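Local coordinates for GRAS family transcription factor containing protein, expressed (Oryza sativa Japonica Group, PDB 5HYZ) that probably acts as a transcription factor in plant development and abiotic stress resistance, binding DNA through the GRAS domain that forms this chain, at residues I142-V147 / V176-V181; I111-F116 / A202-F207; T96-I101 / I122-L127. All blocks are in the same frame, centred on the assembly; numbering follows the deposited sequence.

How the contacts relate
The three contacts lie in the Rossmann-type part of the GRAS domain, on one side of the chain's centre. Contacts 1 and 2 belong to the same sheet: 142-147 is the neighbour of 111-116, giving the strand order 177-182, 141-148, 110-118, 202-208, and their centres are about 10 Å apart. Contact 3 is the crossing of two helices against this sheet, its centre about 11 Å from that of contact 2 and about 14 Å from that of contact 1. Along the chain, 96-101, 111-116 and 122-127 come first, then 142-147, 176-181 and 202-207. Contacts 2 and 3 therefore interleave, and the predicted VHIID region contributes to all three, joining the sheet to the helices packed on it.

Contact 1 of 3, residues I142-V147 / V176-V181; sequences IRITGV and VDFEFV
Ile144 touches the rings of both Phe178 and Phe180 on the closely packed face of this strand pair. Its CG1 lies 3.7 Å from Phe178 CE1, while CD1 reaches the same ring at its edge, in the ring plane. The other branch, CG2, anti to the backbone N, is directed to Phe180 and stands 3.8 Å from CD2. Ile142 adds a slacker contact, CG2 to Phe178 CD1 at 4.1 Å. Gly146, lacking a side chain, lets the end of the Phe180 ring come up to its backbone, with CA 4.4 Å from Phe180 CZ. The strands run almost exactly parallel, 8° apart, and are the two strands of a beta-alpha-beta crossover whose helix 157-174 covers the phenylalanines; helix 122-132 packs on Ile142 and Ile144. Five backbone hydrogen bonds join the two strands, among them Ile144 N to Glu179 O at 2.8 Å and Val181 N to Ile144 O at 2.9 Å. On the face of Arg143, Thr145, Glu179 and Val181 the fit is looser and partly solvent-exposed. Arg143 and Glu179 lie side by side with their flat groups 86° apart, and Arg143 CD, not the guanidinium, meets Glu179 OE1 at 3.2 Å. No salt bridge joins them; the guanidinium turns to Glu201 and to the carbonyl of Leu196. Beside them Thr145 OG1 rests 3.9 Å from Val181 CG1, and its hydrogen bond goes to His112 on the adjoining strand.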
ATOM      1  N   ILE A 142      19.718  -8.641 -14.815  1.00 13.53           N
ATOM      2  CA  ILE A 142      18.567  -7.833 -15.198  1.00 12.20           C
ATOM      3  C   ILE A 142      19.072  -6.452 -15.637  1.00 15.78           C
ATOM      4  O   ILE A 142      19.802  -5.774 -14.867  1.00 14.68           O
ATOM      5  CB  ILE A 142      17.568  -7.714 -14.014  1.00 16.29           C
ATOM      6  CG1 ILE A 142      17.046  -9.127 -13.718  1.00 15.61           C
ATOM      7  CG2 ILE A 142      16.440  -6.754 -14.389  1.00 13.37           C
ATOM      8  CD1 ILE A 142      16.668  -9.348 -12.252  1.00 22.02           C
ATOM      9  N   ARG A 143      18.694  -6.046 -16.865  1.00 11.26           N
ATOM     10  CA  ARG A 143      18.998  -4.705 -17.340  1.00 11.20           C
ATOM     11  C   ARG A 143      17.714  -3.937 -17.559  1.00 10.48           C
ATOM     12  O   ARG A 143      16.704  -4.525 -17.954  1.00 10.79           O
ATOM     13  CB  ARG A 143      19.766  -4.790 -18.678  1.00 12.43           C
ATOM     14  CG  ARG A 143      21.124  -5.393 -18.488  1.00 19.47           C
ATOM     15  CD  ARG A 143      22.009  -4.952 -19.686  1.00 34.04           C
ATOM     16  NE  ARG A 143      21.552  -5.526 -20.933  1.00 35.30           N
ATOM     17  CZ  ARG A 143      21.586  -4.928 -22.130  1.00 35.90           C
ATOM     18  NH1 ARG A 143      21.995  -3.678 -22.294  1.00 33.63           N
ATOM     19  NH2 ARG A 143      21.172  -5.595 -23.184  1.00 26.96           N
ATOM     20  N   ILE A 144      17.710  -2.657 -17.247  1.00 11.39           N
ATOM     21  CA  ILE A 144      16.568  -1.797 -17.525  1.00  9.19           C
ATOM     22  C   ILE A 144      17.019  -0.597 -18.361  1.00 13.03           C
ATOM     23  O   ILE A 144      18.031   0.046 -18.062  1.00 11.34           O
ATOM     24  CB  ILE A 144      15.902  -1.312 -16.203  1.00 11.58           C
ATOM     25  CG1 ILE A 144      15.493  -2.549 -15.394  1.00 12.67           C
ATOM     26  CG2 ILE A 144      14.675  -0.433 -16.526  1.00 12.42           C
ATOM     27  CD1 ILE A 144      14.555  -2.212 -14.244  1.00 17.92           C
ATOM     28  N   THR A 145      16.306  -0.354 -19.455  1.00 11.27           N
ATOM     29  CA  THR A 145      16.534   0.852 -20.258  1.00 12.24           C
ATOM     30  C   THR A 145      15.318   1.745 -20.111  1.00 12.69           C
ATOM     31  O   THR A 145      14.206   1.318 -20.427  1.00 12.79           O
ATOM     32  CB  THR A 145      16.761   0.474 -21.756  1.00 13.23           C
ATOM     33  OG1 THR A 145      17.931  -0.351 -21.851  1.00 17.89           O
ATOM     34  CG2 THR A 145      16.934   1.777 -22.558  1.00 14.06           C
ATOM     35  N   GLY A 146      15.492   2.951 -19.589  1.00 11.16           N
ATOM     36  CA  GLY A 146      14.325   3.760 -19.308  1.00 12.75           C
ATOM     37  C   GLY A 146      14.222   5.033 -20.129  1.00 14.87           C
ATOM     38  O   GLY A 146      15.179   5.809 -20.191  1.00 15.12           O
ATOM     39  N   VAL A 147      13.065   5.244 -20.753  1.00 11.50           N
ATOM     40  CA  VAL A 147      12.723   6.495 -21.436  1.00 11.49           C
ATOM     41  C   VAL A 147      11.851   7.283 -20.471  1.00 15.32           C
ATOM     42  O   VAL A 147      10.776   6.787 -20.021  1.00 14.68           O
ATOM     43  CB  VAL A 147      11.968   6.227 -22.738  1.00 15.75           C
ATOM     44  CG1 VAL A 147      11.491   7.516 -23.355  1.00 18.18           C
ATOM     45  CG2 VAL A 147      12.810   5.385 -23.726  1.00 18.31           C
ATOM     46  N   VAL A 176      21.569  -9.653  -7.150  1.00 15.47           N
ATOM     47  CA  VAL A 176      21.443  -9.850  -8.630  1.00 15.50           C
ATOM     48  C   VAL A 176      22.227  -8.829  -9.415  1.00 18.59           C
ATOM     49  O   VAL A 176      22.269  -7.654  -9.020  1.00 17.13           O
ATOM     50  CB  VAL A 176      19.982  -9.772  -9.124  1.00 20.90           C
ATOM     51  CG1 VAL A 176      19.154 -10.739  -8.414  1.00 27.99           C
ATOM     52  CG2 VAL A 176      19.406  -8.464  -8.809  1.00 20.97           C
ATOM     53  N   ASP A 177      22.881  -9.292 -10.497  1.00 14.35           N
ATOM     54  CA  ASP A 177      23.623  -8.369 -11.397  1.00 17.44           C
ATOM     55  C   ASP A 177      22.599  -7.485 -12.091  1.00 15.76           C
ATOM     56  O   ASP A 177      21.622  -8.011 -12.646  1.00 16.18           O
ATOM     57  CB  ASP A 177      24.457  -9.164 -12.408  1.00 20.07           C
ATOM     58  CG  ASP A 177      25.387  -8.282 -13.298  1.00 33.72           C
ATOM     59  OD1 ASP A 177      25.750  -7.142 -12.914  1.00 39.33           O
ATOM     60  OD2 ASP A 177      25.791  -8.782 -14.387  1.00 37.18           O
ATOM     61  N   PHE A 178      22.801  -6.172 -12.029  1.00 13.58           N
ATOM     62  CA  PHE A 178      21.754  -5.247 -12.472  1.00 15.03           C
ATOM     63  C   PHE A 178      22.357  -4.024 -13.169  1.00 16.21           C
ATOM     64  O   PHE A 178      23.363  -3.497 -12.729  1.00 13.70           O
ATOM     65  CB  PHE A 178      20.920  -4.800 -11.255  1.00 12.21           C
ATOM     66  CG  PHE A 178      19.903  -3.743 -11.569  1.00 11.46           C
ATOM     67  CD1 PHE A 178      18.668  -4.100 -12.137  1.00 10.18           C
ATOM     68  CD2 PHE A 178      20.174  -2.419 -11.280  1.00 11.18           C
ATOM     69  CE1 PHE A 178      17.708  -3.119 -12.441  1.00 12.07           C
ATOM     70  CE2 PHE A 178      19.247  -1.406 -11.590  1.00 12.21           C
ATOM     71  CZ  PHE A 178      17.993  -1.755 -12.164  1.00 11.78           C
ATOM     72  N   GLU A 179      21.680  -3.507 -14.192  1.00 12.36           N
ATOM     73  CA  GLU A 179      22.072  -2.235 -14.803  1.00 11.53           C
ATOM     74  C   GLU A 179      20.823  -1.438 -15.139  1.00 12.29           C
ATOM     75  O   GLU A 179      19.816  -2.036 -15.517  1.00 11.41           O
ATOM     76  CB  GLU A 179      22.838  -2.460 -16.115  1.00 14.73           C
ATOM     77  CG  GLU A 179      23.968  -3.463 -15.939  1.00 18.09           C
ATOM     78  CD  GLU A 179      24.796  -3.668 -17.204  1.00 34.21           C
ATOM     79  OE1 GLU A 179      24.339  -3.309 -18.325  1.00 37.60           O
ATOM     80  OE2 GLU A 179      25.912  -4.205 -17.062  1.00 41.67           O
ATOM     81  N   PHE A 180      20.920  -0.127 -15.050  1.00 12.27           N
ATOM     82  CA  PHE A 180      19.858   0.809 -15.485  1.00 11.83           C
ATOM     83  C   PHE A 180      20.536   1.895 -16.311  1.00 12.28           C
ATOM     84  O   PHE A 180      21.555   2.468 -15.853  1.00 13.15           O
ATOM     85  CB  PHE A 180      19.175   1.455 -14.274  1.00 11.01           C
ATOM     86  CG  PHE A 180      18.094   2.484 -14.631  1.00 12.87           C
ATOM     87  CD1 PHE A 180      18.418   3.823 -14.940  1.00 12.53           C
ATOM     88  CD2 PHE A 180      16.749   2.103 -14.648  1.00 18.02           C
ATOM     89  CE1 PHE A 180      17.460   4.740 -15.295  1.00 17.95           C
ATOM     90  CE2 PHE A 180      15.752   3.021 -14.963  1.00 18.94           C
ATOM     91  CZ  PHE A 180      16.106   4.356 -15.306  1.00 20.21           C
ATOM     92  N   VAL A 181      19.976   2.185 -17.485  1.00  9.12           N
ATOM     93  CA  VAL A 181      20.435   3.358 -18.240  1.00 11.36           C
ATOM     94  C   VAL A 181      19.239   4.116 -18.781  1.00 10.44           C
ATOM     95  O   VAL A 181      18.193   3.490 -19.046  1.00 10.94           O
ATOM     96  CB  VAL A 181      21.395   2.869 -19.402  1.00 14.37           C
ATOM     97  CG1 VAL A 181      20.640   2.145 -20.493  1.00 12.74           C
ATOM     98  CG2 VAL A 181      22.026   4.015 -20.035  1.00 27.44           C
TER

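Contact 2 of 3, residues I111-F116 / A202-F207; sequences IHIVDF and AVAVNF
Phe116 and Phe207 lie side by side across this parallel strand pair, their planes only 10° apart but slid so far that the rings barely overlap. The bump of Phe207 CE1 settles beside Phe116 CB and CD2, each 3.5 Å away. Val205 meets the Phe116 ring from another side: its CG1, anti to the backbone N (chi1 -177°), lies at the ring edge, in the ring plane, 3.6 Å from CE2. Helix 220-231 packs over both rings and Val205. On the other face, the small Ala204 lies across from Ile113, whose chi2 of -58° brings CD1 to 3.9 Å from Ala204 CB; Trp124 and Leu127 of helix 122-132 back the isoleucine. Further along that face the polar pair Asp115 and Asn206 takes over. Asn206 ND2 gives Asp115 OD1 a nearly straight hydrogen bond of 3.0 Å, leaving in its own amide plane but reaching the oxygen from above the carboxylate plane. Asp115 OD2 accepts from the indole NE1 of Trp124, and Asn206 OD1 from Thr238 OG1 and Gln123 NE2, which should hold both groups in rotation. Backbone bonds such as Val114 N to Ala204 O, 2.8 Å, hold the strands in register. Ile111 to Asp115 correspond to the VHIID motif (here IHIVD), on the middle one of five parallel strands, which follow the 3-2-1-4-5 order of a Rossmann-type fold.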
ATOM      1  N   ILE A 111      17.376 -10.921 -18.451  1.00 13.30           N
ATOM      2  CA  ILE A 111      16.177 -10.193 -18.796  1.00 12.57           C
ATOM      3  C   ILE A 111      16.513  -8.734 -19.047  1.00 12.99           C
ATOM      4  O   ILE A 111      17.307  -8.110 -18.300  1.00 13.05           O
ATOM      5  CB  ILE A 111      15.138 -10.309 -17.643  1.00 15.85           C
ATOM      6  CG1 ILE A 111      14.634 -11.796 -17.565  1.00 18.15           C
ATOM      7  CG2 ILE A 111      13.928  -9.354 -17.925  1.00 13.73           C
ATOM      8  CD1 ILE A 111      13.776 -12.098 -16.328  1.00 20.67           C
ATOM      9  N   HIS A 112      15.911  -8.165 -20.087  1.00 11.02           N
ATOM     10  CA  HIS A 112      16.120  -6.748 -20.376  1.00 11.13           C
ATOM     11  C   HIS A 112      14.765  -6.079 -20.432  1.00  9.43           C
ATOM     12  O   HIS A 112      13.948  -6.411 -21.306  1.00 11.31           O
ATOM     13  CB  HIS A 112      16.857  -6.608 -21.712  1.00 12.48           C
ATOM     14  CG  HIS A 112      17.205  -5.208 -22.068  1.00 15.07           C
ATOM     15  ND1 HIS A 112      17.848  -4.908 -23.249  1.00 24.48           N
ATOM     16  CD2 HIS A 112      16.988  -4.023 -21.446  1.00 16.24           C
ATOM     17  CE1 HIS A 112      18.045  -3.598 -23.319  1.00 24.58           C
ATOM     18  NE2 HIS A 112      17.527  -3.036 -22.243  1.00 20.13           N
ATOM     19  N   ILE A 113      14.499  -5.155 -19.525  1.00 10.33           N
ATOM     20  CA  ILE A 113      13.223  -4.403 -19.505  1.00  8.69           C
ATOM     21  C   ILE A 113      13.386  -3.061 -20.244  1.00 12.92           C
ATOM     22  O   ILE A 113      14.318  -2.326 -19.947  1.00 10.59           O
ATOM     23  CB  ILE A 113      12.816  -4.070 -18.041  1.00 11.72           C
ATOM     24  CG1 ILE A 113      12.702  -5.342 -17.184  1.00 14.76           C
ATOM     25  CG2 ILE A 113      11.514  -3.215 -17.982  1.00 13.15           C
ATOM     26  CD1 ILE A 113      11.693  -6.347 -17.734  1.00 14.51           C
ATOM     27  N   VAL A 114      12.503  -2.755 -21.179  1.00  8.48           N
ATOM     28  CA  VAL A 114      12.494  -1.434 -21.806  1.00  9.29           C
ATOM     29  C   VAL A 114      11.278  -0.708 -21.349  1.00 10.85           C
ATOM     30  O   VAL A 114      10.161  -1.112 -21.649  1.00 13.12           O
ATOM     31  CB  VAL A 114      12.548  -1.548 -23.362  1.00 12.31           C
ATOM     32  CG1 VAL A 114      12.564  -0.079 -23.992  1.00 11.38           C
ATOM     33  CG2 VAL A 114      13.798  -2.312 -23.735  1.00 12.02           C
ATOM     34  N   ASP A 115      11.460   0.357 -20.582  1.00 10.31           N
ATOM     35  CA  ASP A 115      10.328   1.111 -20.048  1.00 10.41           C
ATOM     36  C   ASP A 115      10.129   2.417 -20.807  1.00 13.23           C
ATOM     37  O   ASP A 115      10.936   3.373 -20.638  1.00 12.32           O
ATOM     38  CB  ASP A 115      10.529   1.405 -18.534  1.00 12.77           C
ATOM     39  CG  ASP A 115       9.246   1.889 -17.861  1.00 14.08           C
ATOM     40  OD1 ASP A 115       8.157   1.863 -18.481  1.00 14.01           O
ATOM     41  OD2 ASP A 115       9.278   2.258 -16.662  1.00 11.37           O
ATOM     42  N   PHE A 116       9.088   2.475 -21.667  1.00 11.09           N
ATOM     43  CA  PHE A 116       8.742   3.707 -22.341  1.00 13.62           C
ATOM     44  C   PHE A 116       7.849   4.513 -21.437  1.00 16.25           C
ATOM     45  O   PHE A 116       6.643   4.223 -21.266  1.00 15.97           O
ATOM     46  CB  PHE A 116       8.037   3.443 -23.683  1.00 11.83           C
ATOM     47  CG  PHE A 116       8.961   3.007 -24.761  1.00 15.76           C
ATOM     48  CD1 PHE A 116       9.683   3.955 -25.530  1.00 16.58           C
ATOM     49  CD2 PHE A 116       9.081   1.654 -25.053  1.00 13.30           C
ATOM     50  CE1 PHE A 116      10.520   3.492 -26.536  1.00 15.09           C
ATOM     51  CE2 PHE A 116       9.886   1.163 -26.040  1.00 14.12           C
ATOM     52  CZ  PHE A 116      10.637   2.121 -26.807  1.00 12.33           C
ATOM     53  N   ALA A 202      16.037 -12.096 -22.682  1.00 15.79           N
ATOM     54  CA  ALA A 202      14.643 -11.885 -23.046  1.00 16.80           C
ATOM     55  C   ALA A 202      14.311 -10.430 -22.818  1.00 15.50           C
ATOM     56  O   ALA A 202      14.674  -9.865 -21.786  1.00 19.13           O
ATOM     57  CB  ALA A 202      13.707 -12.754 -22.212  1.00 16.89           C
ATOM     58  N   VAL A 203      13.537  -9.857 -23.728  1.00 12.15           N
ATOM     59  CA  VAL A 203      13.161  -8.477 -23.631  1.00 10.00           C
ATOM     60  C   VAL A 203      11.668  -8.363 -23.269  1.00 10.71           C
ATOM     61  O   VAL A 203      10.848  -9.095 -23.835  1.00 11.66           O
ATOM     62  CB  VAL A 203      13.398  -7.773 -24.990  1.00 12.19           C
ATOM     63  CG1 VAL A 203      12.854  -6.373 -24.898  1.00 12.67           C
ATOM     64  CG2 VAL A 203      14.917  -7.776 -25.321  1.00 15.24           C
ATOM     65  N   ALA A 204      11.332  -7.474 -22.330  1.00 10.22           N
ATOM     66  CA  ALA A 204       9.952  -7.072 -22.111  1.00 13.51           C
ATOM     67  C   ALA A 204       9.862  -5.578 -22.303  1.00 12.19           C
ATOM     68  O   ALA A 204      10.695  -4.825 -21.789  1.00 11.81           O
ATOM     69  CB  ALA A 204       9.473  -7.470 -20.680  1.00 10.88           C
ATOM     70  N   VAL A 205       8.839  -5.138 -23.007  1.00 11.50           N
ATOM     71  CA  VAL A 205       8.631  -3.716 -23.242  1.00  8.94           C
ATOM     72  C   VAL A 205       7.407  -3.278 -22.495  1.00 10.44           C
ATOM     73  O   VAL A 205       6.380  -3.945 -22.568  1.00 12.69           O
ATOM     74  CB  VAL A 205       8.442  -3.398 -24.766  1.00  9.35           C
ATOM     75  CG1 VAL A 205       8.316  -1.904 -24.962  1.00 12.19           C
ATOM     76  CG2 VAL A 205       9.715  -3.835 -25.471  1.00  8.87           C
ATOM     77  N   ASN A 206       7.500  -2.143 -21.804  1.00  7.29           N
ATOM     78  CA  ASN A 206       6.436  -1.690 -20.918  1.00  9.96           C
ATOM     79  C   ASN A 206       5.942  -0.283 -21.364  1.00 10.31           C
ATOM     80  O   ASN A 206       6.735   0.659 -21.512  1.00 12.99           O
ATOM     81  CB  ASN A 206       6.996  -1.660 -19.463  1.00  9.52           C
ATOM     82  CG  ASN A 206       5.957  -1.313 -18.443  1.00 10.87           C
ATOM     83  OD1 ASN A 206       5.135  -2.192 -18.103  1.00 12.44           O
ATOM     84  ND2 ASN A 206       6.083  -0.120 -17.794  1.00  9.53           N
ATOM     85  N   PHE A 207       4.646  -0.145 -21.627  1.00 10.04           N
ATOM     86  CA  PHE A 207       4.041   1.145 -21.893  1.00  8.60           C
ATOM     87  C   PHE A 207       2.967   1.439 -20.836  1.00 11.64           C
ATOM     88  O   PHE A 207       1.799   1.090 -21.037  1.00 10.93           O
ATOM     89  CB  PHE A 207       3.336   1.137 -23.229  1.00 10.09           C
ATOM     90  CG  PHE A 207       4.263   1.028 -24.427  1.00 12.22           C
ATOM     91  CD1 PHE A 207       4.949   2.152 -24.882  1.00 12.52           C
ATOM     92  CD2 PHE A 207       4.438  -0.204 -25.092  1.00 12.39           C
ATOM     93  CE1 PHE A 207       5.758   2.069 -26.011  1.00 13.64           C
ATOM     94  CE2 PHE A 207       5.259  -0.298 -26.231  1.00 11.85           C
ATOM     95  CZ  PHE A 207       5.913   0.867 -26.686  1.00 13.11           C
TER

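Contact 3 of 3, residues T96-I101 / I122-L127; sequences TANQAI and IQWAAL
The side chain of Asn98 fits as a knob into the hole formed by Gln123, Trp124, Ala126 and Leu127 of helix 122-132, and both ends of its amide are used there. Its ND2 donates to the backbone carbonyl of Gln123, 2.9 Å from that O, in the carbonyl plane and on a lone pair. The same oxygen already accepts the helical N-H of Leu127, so it is gripped twice. Asn98 OD1 in turn takes a hydrogen bond from Gln123 NE2 at 3.1 Å; the donor stands above the carbonyl plane, 39° out of it, while the oxygen lies almost within the amide plane of Gln123. With CG anti to its backbone N (chi1 -178°) and an extended chain beyond, Gln123 carries this amide across to the neighbouring helix, where NE2 lies 3.6 Å from Ala97 CB. Its amide continues to the sheet: NE2 also donates to Asn206 OD1, and OE1 probably accepts from Asn206 ND2. Polar groups buried at the crossing thus answer one another in a chain from Asn98 through Gln123 to Asn206. Around them the packing is apolar. Ile101 CD1 meets the six-membered ring of Trp124 at its edge, in plane, 3.9 Å from CZ3, and its CG2 branch faces Leu127 CD2 at 4.1 Å. Segments 96-101 and 122-127 cross at -43°, their axes 10.0 Å apart at closest approach. Beneath them, Ile101, Trp124 and Leu127 rest on Ile113 of strand 110-118, and Ala97 on Asn206 of strand 202-208, while Ile122 and Ala125 pack against Asn342 and Trp341 of the second subunit of the homodimer.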
ATOM      1  N   THR A  96      -0.069  -5.624 -12.242  1.00 12.38           N
ATOM      2  CA  THR A  96      -0.627  -6.519 -13.233  1.00 13.92           C
ATOM      3  C   THR A  96       0.354  -6.689 -14.445  1.00 12.15           C
ATOM      4  O   THR A  96       0.593  -7.824 -14.931  1.00 12.14           O
ATOM      5  CB  THR A  96      -1.991  -5.984 -13.723  1.00 15.49           C
ATOM      6  OG1 THR A  96      -2.825  -5.846 -12.580  1.00 12.83           O
ATOM      7  CG2 THR A  96      -2.658  -6.959 -14.683  1.00 14.67           C
ATOM      8  N   ALA A  97       0.940  -5.586 -14.867  1.00 11.84           N
ATOM      9  CA  ALA A  97       1.987  -5.654 -15.880  1.00 13.36           C
ATOM     10  C   ALA A  97       3.171  -6.560 -15.430  1.00 12.75           C
ATOM     11  O   ALA A  97       3.670  -7.400 -16.202  1.00 12.13           O
ATOM     12  CB  ALA A  97       2.482  -4.246 -16.190  1.00 11.59           C
ATOM     13  N   ASN A  98       3.605  -6.385 -14.173  1.00  9.03           N
ATOM     14  CA  ASN A  98       4.739  -7.161 -13.688  1.00 11.23           C
ATOM     15  C   ASN A  98       4.453  -8.639 -13.685  1.00 12.65           C
ATOM     16  O   ASN A  98       5.329  -9.451 -13.969  1.00 11.01           O
ATOM     17  CB  ASN A  98       5.134  -6.724 -12.256  1.00 10.05           C
ATOM     18  CG  ASN A  98       5.908  -5.429 -12.235  1.00 14.26           C
ATOM     19  OD1 ASN A  98       6.219  -4.886 -13.298  1.00 12.51           O
ATOM     20  ND2 ASN A  98       6.269  -4.940 -11.024  1.00 12.35           N
ATOM     21  N   GLN A  99       3.224  -9.013 -13.329  1.00 12.01           N
ATOM     22  CA  GLN A  99       2.902 -10.424 -13.330  1.00 13.18           C
ATOM     23  C   GLN A  99       3.022 -10.992 -14.737  1.00 12.06           C
ATOM     24  O   GLN A  99       3.569 -12.109 -14.935  1.00 12.17           O
ATOM     25  CB  GLN A  99       1.474 -10.609 -12.722  1.00 16.35           C
ATOM     26  CG  GLN A  99       1.118 -12.070 -12.485  1.00 23.31           C
ATOM     27  CD  GLN A  99       2.042 -12.692 -11.410  1.00 39.62           C
ATOM     28  OE1 GLN A  99       2.423 -12.022 -10.423  1.00 39.41           O
ATOM     29  NE2 GLN A  99       2.434 -13.962 -11.618  1.00 39.97           N
ATOM     30  N   ALA A 100       2.544 -10.225 -15.722  1.00 13.73           N
ATOM     31  CA  ALA A 100       2.692 -10.678 -17.134  1.00 13.95           C
ATOM     32  C   ALA A 100       4.162 -10.784 -17.579  1.00 13.61           C
ATOM     33  O   ALA A 100       4.532 -11.742 -18.268  1.00 10.81           O
ATOM     34  CB  ALA A 100       1.975  -9.750 -18.069  1.00 14.37           C
ATOM     35  N   ILE A 101       4.990  -9.816 -17.148  1.00  9.21           N
ATOM     36  CA  ILE A 101       6.420  -9.895 -17.489  1.00 10.49           C
ATOM     37  C   ILE A 101       7.068 -11.134 -16.844  1.00 12.07           C
ATOM     38  O   ILE A 101       7.862 -11.836 -17.442  1.00 14.01           O
ATOM     39  CB  ILE A 101       7.104  -8.618 -17.020  1.00  7.99           C
ATOM     40  CG1 ILE A 101       6.546  -7.452 -17.870  1.00 11.92           C
ATOM     41  CG2 ILE A 101       8.632  -8.756 -17.173  1.00 10.15           C
ATOM     42  CD1 ILE A 101       6.932  -5.998 -17.324  1.00 12.88           C
ATOM     43  N   ILE A 122       9.364   2.496  -8.783  1.00 12.79           N
ATOM     44  CA  ILE A 122       8.725   1.464  -7.912  1.00 11.25           C
ATOM     45  C   ILE A 122       8.232   0.241  -8.684  1.00 11.05           C
ATOM     46  O   ILE A 122       8.319  -0.885  -8.168  1.00 12.62           O
ATOM     47  CB  ILE A 122       7.593   2.102  -7.071  1.00 17.00           C
ATOM     48  CG1 ILE A 122       7.232   1.117  -5.918  1.00 20.69           C
ATOM     49  CG2 ILE A 122       6.430   2.425  -7.944  1.00 18.41           C
ATOM     50  CD1 ILE A 122       6.265   1.675  -4.853  1.00 27.54           C
ATOM     51  N   GLN A 123       7.773   0.419  -9.947  1.00  7.32           N
ATOM     52  CA  GLN A 123       7.391  -0.784 -10.696  1.00  9.91           C
ATOM     53  C   GLN A 123       8.549  -1.776 -10.772  1.00 11.47           C
ATOM     54  O   GLN A 123       8.397  -2.993 -10.672  1.00 12.90           O
ATOM     55  CB  GLN A 123       6.950  -0.406 -12.144  1.00 12.08           C
ATOM     56  CG  GLN A 123       6.480  -1.688 -12.933  1.00  8.44           C
ATOM     57  CD  GLN A 123       5.823  -1.375 -14.317  1.00 12.96           C
ATOM     58  OE1 GLN A 123       5.754  -0.208 -14.766  1.00 12.11           O
ATOM     59  NE2 GLN A 123       5.398  -2.418 -14.983  1.00 11.28           N
ATOM     60  N   TRP A 124       9.762  -1.236 -11.013  1.00  7.84           N
ATOM     61  CA  TRP A 124      10.870  -2.145 -11.204  1.00  9.53           C
ATOM     62  C   TRP A 124      11.439  -2.664  -9.922  1.00  7.84           C
ATOM     63  O   TRP A 124      11.987  -3.755  -9.916  1.00 10.93           O
ATOM     64  CB  TRP A 124      11.976  -1.424 -12.072  1.00  9.96           C
ATOM     65  CG  TRP A 124      11.303  -0.935 -13.333  1.00  9.49           C
ATOM     66  CD1 TRP A 124      11.305   0.349 -13.824  1.00 10.79           C
ATOM     67  CD2 TRP A 124      10.417  -1.705 -14.205  1.00  9.77           C
ATOM     68  NE1 TRP A 124      10.511   0.422 -14.949  1.00 14.17           N
ATOM     69  CE2 TRP A 124       9.955  -0.806 -15.201  1.00 12.71           C
ATOM     70  CE3 TRP A 124       9.991  -3.051 -14.237  1.00 10.05           C
ATOM     71  CZ2 TRP A 124       9.062  -1.190 -16.211  1.00 11.66           C
ATOM     72  CZ3 TRP A 124       9.045  -3.454 -15.238  1.00  9.68           C
ATOM     73  CH2 TRP A 124       8.605  -2.497 -16.233  1.00 11.05           C
ATOM     74  N   ALA A 125      11.309  -1.917  -8.847  1.00 11.05           N
ATOM     75  CA  ALA A 125      11.702  -2.481  -7.549  1.00 12.20           C
ATOM     76  C   ALA A 125      10.784  -3.679  -7.221  1.00 10.99           C
ATOM     77  O   ALA A 125      11.258  -4.749  -6.818  1.00 10.52           O
ATOM     78  CB  ALA A 125      11.611  -1.417  -6.466  1.00 13.06           C
ATOM     79  N   ALA A 126       9.491  -3.508  -7.507  1.00 10.48           N
ATOM     80  CA  ALA A 126       8.564  -4.616  -7.299  1.00 10.37           C
ATOM     81  C   ALA A 126       8.907  -5.817  -8.188  1.00 10.58           C
ATOM     82  O   ALA A 126       8.862  -7.012  -7.763  1.00 10.98           O
ATOM     83  CB  ALA A 126       7.096  -4.111  -7.522  1.00 10.44           C
ATOM     84  N   LEU A 127       9.224  -5.543  -9.456  1.00 10.18           N
ATOM     85  CA  LEU A 127       9.543  -6.628 -10.345  1.00  9.33           C
ATOM     86  C   LEU A 127      10.846  -7.333  -9.918  1.00 10.62           C
ATOM     87  O   LEU A 127      10.959  -8.544  -9.989  1.00 12.33           O
ATOM     88  CB  LEU A 127       9.728  -6.105 -11.817  1.00  8.68           C
ATOM     89  CG  LEU A 127       9.990  -7.291 -12.767  1.00 12.28           C
ATOM     90  CD1 LEU A 127       8.699  -8.112 -13.087  1.00 14.44           C
ATOM     91  CD2 LEU A 127      10.538  -6.812 -14.132  1.00 14.98           C
TER